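Local coordinates for protein glucose-resistance amylase regulator (Weissella paramesenteroides ATCC 33313, PDB 4RK6) that binds glucose in the cleft of its sugar-binding domain and, as a LacI-family regulator, probably controls transcription by binding DNA, at residues Ile221-Gly226 / Leu237-Gln242; Asn168-Tyr172 / Thr196-Gln202; Gly201-Ile205 / Ala233-Leu237; His126-Val132 / Phe190-Thr196. All coordinates share one frame; numbering follows the deposited sequence.

Contact 1: Ile221-Gly226 / Leu237-Gln242. With GLC (alpha-D-glucopyranose), chain C.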
# COMPACT_ATOMS: atom_id res chain seq x y z
N ILE A 221 12.13 3.24 -19.09
CA ILE A 221 11.57 3.83 -17.89
C ILE A 221 12.52 3.61 -16.73
O ILE A 221 13.05 2.50 -16.56
CB ILE A 221 10.18 3.24 -17.52
CG1 ILE A 221 9.16 3.41 -18.63
CG2 ILE A 221 9.62 3.87 -16.24
CD1 ILE A 221 7.91 2.57 -18.38
N VAL A 222 12.71 4.66 -15.94
CA VAL A 222 13.33 4.55 -14.62
C VAL A 222 12.39 5.20 -13.61
O VAL A 222 11.89 6.31 -13.84
CB VAL A 222 14.73 5.21 -14.53
CG1 VAL A 222 15.28 5.08 -13.11
CG2 VAL A 222 15.69 4.60 -15.53
N THR A 223 12.13 4.52 -12.50
CA THR A 223 11.27 5.09 -11.44
C THR A 223 12.07 5.52 -10.22
O THR A 223 13.20 5.11 -10.03
CB THR A 223 10.17 4.14 -10.94
OG1 THR A 223 10.72 3.18 -10.04
CG2 THR A 223 9.46 3.46 -12.06
N ILE A 224 11.44 6.36 -9.41
CA ILE A 224 11.97 6.75 -8.11
C ILE A 224 11.13 6.13 -7.01
O ILE A 224 9.92 6.30 -7.00
CB ILE A 224 11.99 8.27 -7.94
CG1 ILE A 224 13.00 8.85 -8.91
CG2 ILE A 224 12.33 8.61 -6.48
CD1 ILE A 224 12.90 10.35 -9.08
N ASP A 225 11.80 5.39 -6.12
CA ASP A 225 11.33 4.87 -4.83
C ASP A 225 11.82 3.43 -4.65
O ASP A 225 12.37 3.09 -3.61
CB ASP A 225 9.81 4.91 -4.61
CG ASP A 225 9.29 6.29 -4.28
OD1 ASP A 225 10.12 7.21 -4.07
OD2 ASP A 225 8.05 6.47 -4.27
N GLY A 226 11.56 2.58 -5.63
CA GLY A 226 12.04 1.21 -5.61
C GLY A 226 11.30 0.27 -4.69
O GLY A 226 11.89 -0.68 -4.18
N LEU A 237 11.02 -3.02 -13.18
CA LEU A 237 11.42 -1.63 -13.35
C LEU A 237 12.76 -1.31 -12.74
O LEU A 237 13.01 -1.56 -11.56
CB LEU A 237 10.35 -0.69 -12.78
CG LEU A 237 9.09 -0.58 -13.61
CD1 LEU A 237 7.91 -0.16 -12.74
CD2 LEU A 237 9.31 0.40 -14.78
N THR A 238 13.61 -0.73 -13.58
CA THR A 238 14.84 -0.06 -13.15
C THR A 238 14.40 1.12 -12.28
O THR A 238 13.41 1.82 -12.59
CB THR A 238 15.64 0.37 -14.37
OG1 THR A 238 16.06 -0.82 -15.06
CG2 THR A 238 16.87 1.18 -13.99
N THR A 239 15.08 1.30 -11.15
CA THR A 239 14.57 2.21 -10.14
C THR A 239 15.71 2.78 -9.26
O THR A 239 16.73 2.11 -9.04
CB THR A 239 13.52 1.48 -9.26
OG1 THR A 239 12.84 2.42 -8.43
CG2 THR A 239 14.15 0.37 -8.39
N VAL A 240 15.52 4.01 -8.79
CA VAL A 240 16.31 4.52 -7.65
C VAL A 240 15.61 4.12 -6.38
O VAL A 240 14.52 4.61 -6.04
CB VAL A 240 16.56 6.05 -7.69
CG1 VAL A 240 17.19 6.54 -6.38
CG2 VAL A 240 17.45 6.39 -8.86
N LYS A 241 16.24 3.20 -5.66
CA LYS A 241 15.68 2.72 -4.42
C LYS A 241 16.05 3.62 -3.26
O LYS A 241 17.23 3.81 -2.97
CB LYS A 241 16.16 1.31 -4.11
CG LYS A 241 15.37 0.68 -2.97
CD LYS A 241 15.78 -0.78 -2.78
CE LYS A 241 14.66 -1.63 -2.21
NZ LYS A 241 14.30 -1.19 -0.86
N GLN A 242 15.04 4.17 -2.60
CA GLN A 242 15.26 4.92 -1.35
C GLN A 242 15.26 3.95 -0.18
O GLN A 242 14.52 2.96 -0.16
CB GLN A 242 14.17 5.95 -1.13
CG GLN A 242 14.03 6.94 -2.27
CD GLN A 242 13.33 8.22 -1.82
OE1 GLN A 242 13.77 8.87 -0.88
NE2 GLN A 242 12.21 8.54 -2.44
C1 GLC C . 6.90 11.79 -1.55
C2 GLC C . 8.34 11.64 -1.05
C3 GLC C . 9.31 11.26 -2.14
C4 GLC C . 8.73 10.10 -2.96
C5 GLC C . 7.42 10.58 -3.58
C6 GLC C . 6.75 9.48 -4.41
O1 GLC C . 6.80 13.05 -2.10
O2 GLC C . 8.80 12.87 -0.48
O3 GLC C . 10.50 10.86 -1.47
O4 GLC C . 9.66 9.69 -3.92
O5 GLC C . 6.49 10.90 -2.58
O6 GLC C . 6.43 8.38 -3.61
O HOH W 1 12.42 1.45 -1.25

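Contact 2: Asn168-Tyr172 / Thr196-Gln202. With GLC (alpha-D-glucopyranose), chain C.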
# COMPACT_ATOMS: atom_id res chain seq x y z
N ASN A 168 0.58 15.99 -12.70
CA ASN A 168 0.33 16.70 -11.44
C ASN A 168 0.42 15.86 -10.18
O ASN A 168 0.22 16.38 -9.09
CB ASN A 168 -1.08 17.30 -11.49
CG ASN A 168 -1.21 18.31 -12.59
OD1 ASN A 168 -0.34 19.16 -12.75
ND2 ASN A 168 -2.28 18.22 -13.37
N ASP A 169 0.67 14.56 -10.31
CA ASP A 169 0.72 13.72 -9.12
C ASP A 169 1.42 12.40 -9.41
O ASP A 169 1.80 12.14 -10.55
CB ASP A 169 -0.69 13.51 -8.54
CG ASP A 169 -1.60 12.67 -9.43
OD1 ASP A 169 -1.15 11.73 -10.11
OD2 ASP A 169 -2.82 12.93 -9.38
N HIS A 170 1.57 11.57 -8.37
CA HIS A 170 2.39 10.36 -8.45
C HIS A 170 1.54 9.11 -8.74
O HIS A 170 1.96 7.99 -8.41
CB HIS A 170 3.09 10.10 -7.11
CG HIS A 170 4.05 11.16 -6.70
ND1 HIS A 170 5.21 11.42 -7.40
CD2 HIS A 170 4.05 11.99 -5.63
CE1 HIS A 170 5.87 12.39 -6.79
NE2 HIS A 170 5.19 12.75 -5.72
N SER A 171 0.37 9.28 -9.35
CA SER A 171 -0.57 8.17 -9.53
C SER A 171 -0.30 7.32 -10.77
O SER A 171 0.32 7.74 -11.74
CB SER A 171 -2.01 8.70 -9.59
OG SER A 171 -2.28 9.39 -10.81
N TYR A 172 -0.81 6.10 -10.72
CA TYR A 172 -0.89 5.22 -11.88
C TYR A 172 -1.53 5.93 -13.07
O TYR A 172 -1.05 5.84 -14.19
CB TYR A 172 -1.69 3.99 -11.50
CG TYR A 172 -2.03 3.07 -12.65
CD1 TYR A 172 -1.15 2.06 -13.03
CD2 TYR A 172 -3.25 3.18 -13.32
CE1 TYR A 172 -1.47 1.20 -14.07
CE2 TYR A 172 -3.56 2.32 -14.37
CZ TYR A 172 -2.68 1.33 -14.74
OH TYR A 172 -2.98 0.48 -15.77
N THR A 196 8.16 9.74 -11.40
CA THR A 196 8.43 10.30 -10.07
C THR A 196 8.01 9.37 -8.92
O THR A 196 8.34 9.64 -7.76
CB THR A 196 7.76 11.67 -9.83
OG1 THR A 196 6.33 11.54 -9.86
CG2 THR A 196 8.23 12.66 -10.83
N ALA A 197 7.28 8.31 -9.25
CA ALA A 197 6.96 7.26 -8.28
C ALA A 197 6.78 5.96 -9.00
O ALA A 197 6.53 5.95 -10.21
CB ALA A 197 5.73 7.61 -7.47
N ASP A 198 6.95 4.85 -8.29
CA ASP A 198 6.85 3.53 -8.93
C ASP A 198 5.53 3.31 -9.72
O ASP A 198 5.55 2.75 -10.83
CB ASP A 198 7.00 2.41 -7.91
CG ASP A 198 8.31 2.48 -7.15
OD1 ASP A 198 9.35 2.92 -7.70
OD2 ASP A 198 8.28 2.06 -5.97
N MSE A 199 4.40 3.74 -9.15
CA MSE A 199 3.08 3.51 -9.77
C MSE A 199 2.98 4.26 -11.08
O MSE A 199 2.33 3.81 -11.99
CB MSE A 199 1.94 3.88 -8.82
CG MSE A 199 1.59 2.72 -7.92
SE MSE A 199 0.70 1.37 -9.04
CE MSE A 199 0.05 0.41 -7.44
N VAL A 200 3.66 5.41 -11.19
CA VAL A 200 3.69 6.14 -12.46
C VAL A 200 4.31 5.23 -13.52
O VAL A 200 3.82 5.14 -14.65
CB VAL A 200 4.46 7.46 -12.34
CG1 VAL A 200 4.59 8.15 -13.69
CG2 VAL A 200 3.82 8.37 -11.31
N GLY A 201 5.41 4.56 -13.16
CA GLY A 201 6.07 3.63 -14.05
C GLY A 201 5.18 2.46 -14.46
O GLY A 201 5.16 2.05 -15.61
N GLN A 202 4.41 1.95 -13.51
CA GLN A 202 3.47 0.89 -13.82
C GLN A 202 2.40 1.37 -14.83
O GLN A 202 1.96 0.61 -15.72
CB GLN A 202 2.84 0.37 -12.55
CG GLN A 202 1.84 -0.73 -12.75
CD GLN A 202 2.48 -2.03 -13.18
OE1 GLN A 202 2.99 -2.79 -12.33
NE2 GLN A 202 2.46 -2.30 -14.48
C1 GLC C . 6.90 11.79 -1.55
C2 GLC C . 8.34 11.64 -1.05
C3 GLC C . 9.31 11.26 -2.14
C4 GLC C . 8.73 10.10 -2.96
C5 GLC C . 7.42 10.58 -3.58
C6 GLC C . 6.75 9.48 -4.41
O1 GLC C . 6.80 13.05 -2.10
O2 GLC C . 8.80 12.87 -0.48
O3 GLC C . 10.50 10.86 -1.47
O4 GLC C . 9.66 9.69 -3.92
O5 GLC C . 6.49 10.90 -2.58
O6 GLC C . 6.43 8.38 -3.61

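Contact 3: Gly201-Ile205 / Ala233-Leu237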
# COMPACT_ATOMS: atom_id res chain seq x y z
N GLY A 201 5.41 4.56 -13.16
CA GLY A 201 6.07 3.63 -14.05
C GLY A 201 5.18 2.46 -14.46
O GLY A 201 5.16 2.05 -15.61
N GLN A 202 4.41 1.95 -13.51
CA GLN A 202 3.47 0.89 -13.82
C GLN A 202 2.40 1.37 -14.83
O GLN A 202 1.96 0.61 -15.72
CB GLN A 202 2.84 0.37 -12.55
CG GLN A 202 1.84 -0.73 -12.75
CD GLN A 202 2.48 -2.03 -13.18
OE1 GLN A 202 2.99 -2.79 -12.33
NE2 GLN A 202 2.46 -2.30 -14.48
N GLY A 203 1.96 2.60 -14.66
CA GLY A 203 0.97 3.21 -15.57
C GLY A 203 1.50 3.32 -16.97
O GLY A 203 0.81 3.01 -17.93
N LEU A 204 2.75 3.75 -17.08
CA LEU A 204 3.43 3.84 -18.37
C LEU A 204 3.55 2.47 -19.05
O LEU A 204 3.27 2.32 -20.25
CB LEU A 204 4.82 4.40 -18.17
CG LEU A 204 4.88 5.91 -17.89
CD1 LEU A 204 6.24 6.26 -17.30
CD2 LEU A 204 4.66 6.68 -19.17
N ILE A 205 3.96 1.45 -18.29
CA ILE A 205 4.07 0.10 -18.84
C ILE A 205 2.73 -0.36 -19.41
O ILE A 205 2.65 -0.86 -20.55
CB ILE A 205 4.54 -0.90 -17.77
CG1 ILE A 205 6.04 -0.71 -17.50
CG2 ILE A 205 4.22 -2.33 -18.19
CD1 ILE A 205 6.53 -1.57 -16.36
N ALA A 233 6.06 -5.54 -11.52
CA ALA A 233 5.88 -5.05 -12.90
C ALA A 233 6.56 -6.00 -13.86
O ALA A 233 7.54 -6.69 -13.50
CB ALA A 233 6.49 -3.66 -13.06
N ARG A 234 6.05 -6.04 -15.08
CA ARG A 234 6.68 -6.79 -16.16
C ARG A 234 6.68 -5.92 -17.40
O ARG A 234 5.61 -5.64 -17.95
CB ARG A 234 5.96 -8.12 -16.42
CG ARG A 234 6.11 -9.14 -15.29
CD ARG A 234 7.51 -9.75 -15.25
NE ARG A 234 7.68 -10.77 -14.21
CZ ARG A 234 7.88 -10.54 -12.91
NH1 ARG A 234 7.88 -9.30 -12.40
NH2 ARG A 234 8.04 -11.57 -12.08
N PRO A 235 7.85 -5.46 -17.84
CA PRO A 235 9.16 -5.80 -17.29
C PRO A 235 9.43 -5.22 -15.91
O PRO A 235 8.87 -4.15 -15.56
CB PRO A 235 10.12 -5.13 -18.28
CG PRO A 235 9.36 -3.92 -18.74
CD PRO A 235 7.94 -4.41 -18.87
N LYS A 236 10.29 -5.87 -15.13
CA LYS A 236 10.69 -5.32 -13.84
C LYS A 236 11.32 -3.95 -14.07
O LYS A 236 12.08 -3.75 -15.03
CB LYS A 236 11.68 -6.25 -13.13
CG LYS A 236 11.06 -7.57 -12.63
CD LYS A 236 12.14 -8.52 -12.11
CE LYS A 236 11.55 -9.75 -11.42
NZ LYS A 236 11.15 -9.51 -10.00
N LEU A 237 11.02 -3.02 -13.18
CA LEU A 237 11.42 -1.63 -13.35
C LEU A 237 12.76 -1.31 -12.74
O LEU A 237 13.01 -1.56 -11.56
CB LEU A 237 10.35 -0.69 -12.78
CG LEU A 237 9.09 -0.58 -13.61
CD1 LEU A 237 7.91 -0.16 -12.74
CD2 LEU A 237 9.31 0.40 -14.78
O HOH W 2 3.30 -4.95 -15.42

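Contact 4: His126-Val132 / Phe190-Thr196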
# COMPACT_ATOMS: atom_id res chain seq x y z
N HIS A 126 20.20 7.85 -24.49
CA HIS A 126 18.99 8.65 -24.54
C HIS A 126 19.35 10.13 -24.48
O HIS A 126 20.28 10.52 -23.79
CB HIS A 126 18.05 8.29 -23.40
CG HIS A 126 17.59 6.87 -23.47
ND1 HIS A 126 16.43 6.50 -24.13
CD2 HIS A 126 18.15 5.72 -23.03
CE1 HIS A 126 16.32 5.18 -24.10
NE2 HIS A 126 17.33 4.69 -23.41
N LYS A 127 18.60 10.92 -25.25
CA LYS A 127 18.73 12.38 -25.30
C LYS A 127 17.41 13.09 -25.05
O LYS A 127 17.34 14.08 -24.31
CB LYS A 127 19.29 12.81 -26.66
CG LYS A 127 20.82 12.84 -26.71
CD LYS A 127 21.39 13.18 -28.09
CE LYS A 127 21.14 14.63 -28.49
NZ LYS A 127 19.94 14.80 -29.35
N ASN A 128 16.35 12.58 -25.67
CA ASN A 128 15.02 13.12 -25.46
C ASN A 128 14.32 12.38 -24.33
O ASN A 128 14.00 11.20 -24.48
CB ASN A 128 14.23 13.03 -26.75
CG ASN A 128 14.83 13.92 -27.82
OD1 ASN A 128 15.14 15.09 -27.55
ND2 ASN A 128 15.03 13.39 -28.99
N ILE A 129 14.11 13.07 -23.21
CA ILE A 129 13.71 12.41 -21.94
C ILE A 129 12.57 13.16 -21.29
O ILE A 129 12.58 14.39 -21.23
CB ILE A 129 14.89 12.28 -20.96
CG1 ILE A 129 16.06 11.54 -21.61
CG2 ILE A 129 14.48 11.53 -19.70
CD1 ILE A 129 17.30 11.39 -20.78
N ALA A 130 11.57 12.43 -20.82
CA ALA A 130 10.44 13.01 -20.12
C ALA A 130 10.52 12.75 -18.60
O ALA A 130 10.98 11.69 -18.18
CB ALA A 130 9.14 12.48 -20.67
N LEU A 131 10.07 13.73 -17.82
CA LEU A 131 9.76 13.54 -16.41
C LEU A 131 8.25 13.42 -16.31
O LEU A 131 7.51 14.32 -16.73
CB LEU A 131 10.28 14.71 -15.56
CG LEU A 131 10.06 14.58 -14.05
CD1 LEU A 131 10.97 13.52 -13.46
CD2 LEU A 131 10.33 15.90 -13.34
N VAL A 132 7.78 12.30 -15.76
CA VAL A 132 6.35 12.00 -15.67
C VAL A 132 5.97 11.73 -14.23
O VAL A 132 6.61 10.95 -13.55
CB VAL A 132 5.94 10.78 -16.54
CG1 VAL A 132 4.44 10.53 -16.45
CG2 VAL A 132 6.35 11.00 -17.99
N PHE A 190 9.95 11.51 -26.92
CA PHE A 190 11.01 11.09 -26.03
C PHE A 190 11.17 9.57 -26.05
O PHE A 190 10.21 8.83 -26.30
CB PHE A 190 10.74 11.56 -24.60
CG PHE A 190 9.32 11.35 -24.13
CD1 PHE A 190 8.95 10.16 -23.52
CD2 PHE A 190 8.36 12.35 -24.29
CE1 PHE A 190 7.65 9.97 -23.10
CE2 PHE A 190 7.07 12.17 -23.85
CZ PHE A 190 6.70 10.97 -23.26
N THR A 191 12.38 9.12 -25.78
CA THR A 191 12.71 7.69 -25.80
C THR A 191 12.75 7.06 -24.41
O THR A 191 12.79 5.83 -24.29
CB THR A 191 14.06 7.44 -26.50
OG1 THR A 191 15.13 8.11 -25.79
CG2 THR A 191 14.00 7.92 -27.95
N ALA A 192 12.79 7.91 -23.38
CA ALA A 192 12.84 7.48 -21.98
C ALA A 192 12.01 8.40 -21.13
O ALA A 192 11.86 9.60 -21.42
CB ALA A 192 14.27 7.47 -21.48
N ALA A 193 11.44 7.83 -20.08
CA ALA A 193 10.66 8.57 -19.12
C ALA A 193 11.17 8.27 -17.72
O ALA A 193 11.43 7.12 -17.38
CB ALA A 193 9.19 8.21 -19.24
N ILE A 194 11.35 9.32 -16.93
CA ILE A 194 11.70 9.20 -15.53
C ILE A 194 10.40 9.37 -14.78
O ILE A 194 9.75 10.42 -14.84
CB ILE A 194 12.71 10.27 -15.09
CG1 ILE A 194 14.01 10.11 -15.89
CG2 ILE A 194 12.97 10.16 -13.61
CD1 ILE A 194 15.04 11.19 -15.69
N ALA A 195 9.98 8.34 -14.06
CA ALA A 195 8.72 8.35 -13.34
C ALA A 195 8.93 8.77 -11.90
O ALA A 195 9.77 8.19 -11.22
CB ALA A 195 8.12 6.94 -13.40
N THR A 196 8.16 9.74 -11.40
CA THR A 196 8.43 10.30 -10.07
C THR A 196 8.01 9.37 -8.92
O THR A 196 8.34 9.64 -7.76
CB THR A 196 7.76 11.67 -9.83
OG1 THR A 196 6.33 11.54 -9.86
CG2 THR A 196 8.23 12.66 -10.83
O HOH W 3 16.53 10.05 -27.06

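Contact 1: Ile221-Gly226 / Leu237-Gln242
Asp225 and Gln242 lie side by side and point the same way, their carboxylate and amide planes turned 40° apart. Gln242 NE2 gives one proton to Asp225 OD1 (3.0 Å), meeting it nearly along its C-O axis, and reaches glucose O3 in an almost straight bond of 175°. The Asp225 carboxylate takes two hydroxyls, OD1 accepting from glucose O4 at 2.5 Å and OD2 from glucose O6 at 2.6 Å. Ser108 holds Gln242 OE1, which leaves NE2 turned to the ligand. Further back, the hydroxyls of Thr223 and Thr239 meet obliquely, OG1 to OG1 at 2.8 Å. Thr239 OG1 is brought there by standing opposite its own backbone N (chi1 -169°), while Asp198 is a further partner of Thr223 OG1. At the far end Ile221 CG2 rests on Leu237 CD2. The backbones run parallel, and Asp225 N donates to Val240 O at 2.8 Å. This is a beta-alpha-beta crossover of the periplasmic-binding-protein fold, with the ligand at the C-terminal ends of its strands. Helix 110-123 packs on the face bearing Val222, Ile224 and Val240, whereas helices 198-210 and 229-232 pack on Thr239, and strand 192-195 flanks strand 220-223.

Contact 2: Asn168-Tyr172 / Thr196-Gln202
The CA atoms of His170 and Ala197 are 5.5 Å apart and those of Tyr172 and Val200 4.7 Å, where the loop before helix 172-182 passes the first turn of helix 198-210. The His170 ring offers its edge to Thr196: His170 ND1 and Thr196 OG1 are hydrogen-bonded at 2.7 Å, the two side chains crossing at about a right angle. Thr196 OG1, between its backbone N and carbonyl carbon (chi1 64°), also meets the backbone N of Asp134. One ring face is laid against the sugar, glucose C6 lying 3.7 Å above the His170 ring plane, over its centre. Ala197 CB touches His170 CB and glucose C6. Loops that follow the strands line the sugar cleft, as in other periplasmic-binding-protein folds. Ala197 is the N-cap residue of helix 198-210, and Ser171 that of helix 172-182. An Asx turn precedes the latter: Ser171 N and OG both reach Asp169 OD1 from the same face of the carboxylate, and Thr174 OG1 also hydrogen-bonds to it. Val200 CG2 presses on His170 O at 3.5 Å. Tyr172 CA sets a C-H against O of selenomethionine Met199, Tyr172 CE1 lies 4.1 Å from Gln202 CG, and Arg234 of the second subunit packs on the tyrosine.

Contact 3: Gly201-Ile205 / Ala233-Leu237
Ile205 pushes its CD1 methyl into a hollow formed by Ala233, Pro235 and Leu237, the main bump-and-hollow fit between helix 198-210 and the loop that leads from helix 229-232 into strand 238-241. That loop is the return leg of a beta-alpha-beta crossover in the periplasmic-binding-protein fold, so the contact packs one helix of the domain against the connection beside it. The hollow has distinct walls. Leu237 comes tip to tip with the isoleucine, Leu237 CD2 to Ile205 CD1 at 3.8 Å. Ala233 contributes its CB, 3.9 Å from Ile205 CD1, and Pro235 CD lies 4.0 Å from the same Ile205 CD1. The carbonyl oxygen of Pro235 also lies 3.6 Å from Ile205 CD1. The isoleucine branches divide the work: CG1, opposite the carbonyl carbon at chi1 -75°, carries CD1 into the hollow, while CG2 rests against Arg234 O. A cis peptide bond before Pro235 bends the loop at this point.

A second fit lies one helical turn earlier. Gly201 has no side chain, and Leu237 CD1 comes down over its backbone, 4.2 Å from the carbonyl carbon of Gly201. Gln202 borders the hollow; its chain bends at chi2 (71°), bringing OE1 beside Ala233 CB and within the reach of Gln229, its hydrogen-bond partner. Outside the hollow, Arg234 turns from the helix and forms a salt bridge through NE with Asp210 of the second subunit, while its NH1 donates to Ala233 O. At the polar margin one water accepts from both Gln202 NE2, at 2.9 Å, and Arg234 N, at 3.0 Å.

Contact 4: His126-Val132 / Phe190-Thr196
Phe190 and His126 each carry an alanine methyl over one ring face. Ala130 CB stands 3.5 Å from the Phe190 ring centroid and only 5° off the normal, a centred CH-pi contact, and the phenyl ring also makes an edge-to-face pair with Tyr183. Ala192 CB lies over the imidazole of His126 less squarely, 30° off the normal at 4.0 Å from the centroid. Thr191 OG1 lies in the plane of that imidazole, at its edge, hydrogen-bonded to ND1 at 2.7 Å. At the other nitrogen, NE2 bonds to Leu281 O, so the ring is gripped at both ends and its rotation is fixed. Phe190 takes a chi1 of 45°, its CG tucked between backbone N and carbonyl carbon, and this turns the ring over Ala130.

Between the rings and the pocket end the two strands pair in parallel, as in the Rossmann-like core of periplasmic-binding-protein domains. Ile194 N donates to Ala130 O at 2.7 Å and Val132 N to Ile194 O at 2.9 Å, both nearly straight. On one face Ile129 CG2 meets Ile194 CD1 obliquely, and Leu131 CD1 touches Ile194 CG2 and Thr196 CG2. The other face has Val132 CG2 against Ala193 CB at 4.2 Å. Helices 110-123 and 144-155 pack on the face of Ile129, Leu131 and Ile194, while strand 163-166 flanks strand 129-132 and strand 220-223 flanks strand 192-195.

How the contacts relate
Contacts 1 and 4 are successive strand pairs of one sheet, their centres 13 Å apart, and Ala195 joins them: its N bonds to Val222 O at 2.8 Å. Helix 198-210 serves contacts 2 and 3, which share Gly201 and Gln202; Leu237 is common to contacts 1 and 3, Thr196 to contacts 2 and 4. Asp198 connects contact 2 to contact 1, its OD1 lying 2.7 Å from Thr223 OG1 and 3.0 Å from Gly226 N. Both touch the glucose, contact 1 through polar groups, contact 2 through the His170 ring face and the Ala197 methyl. Contact 3 lies farther from the ligand, Gly201 CA being about 11 Å from the nearest sugar atom, and like contact 2 touches the second subunit.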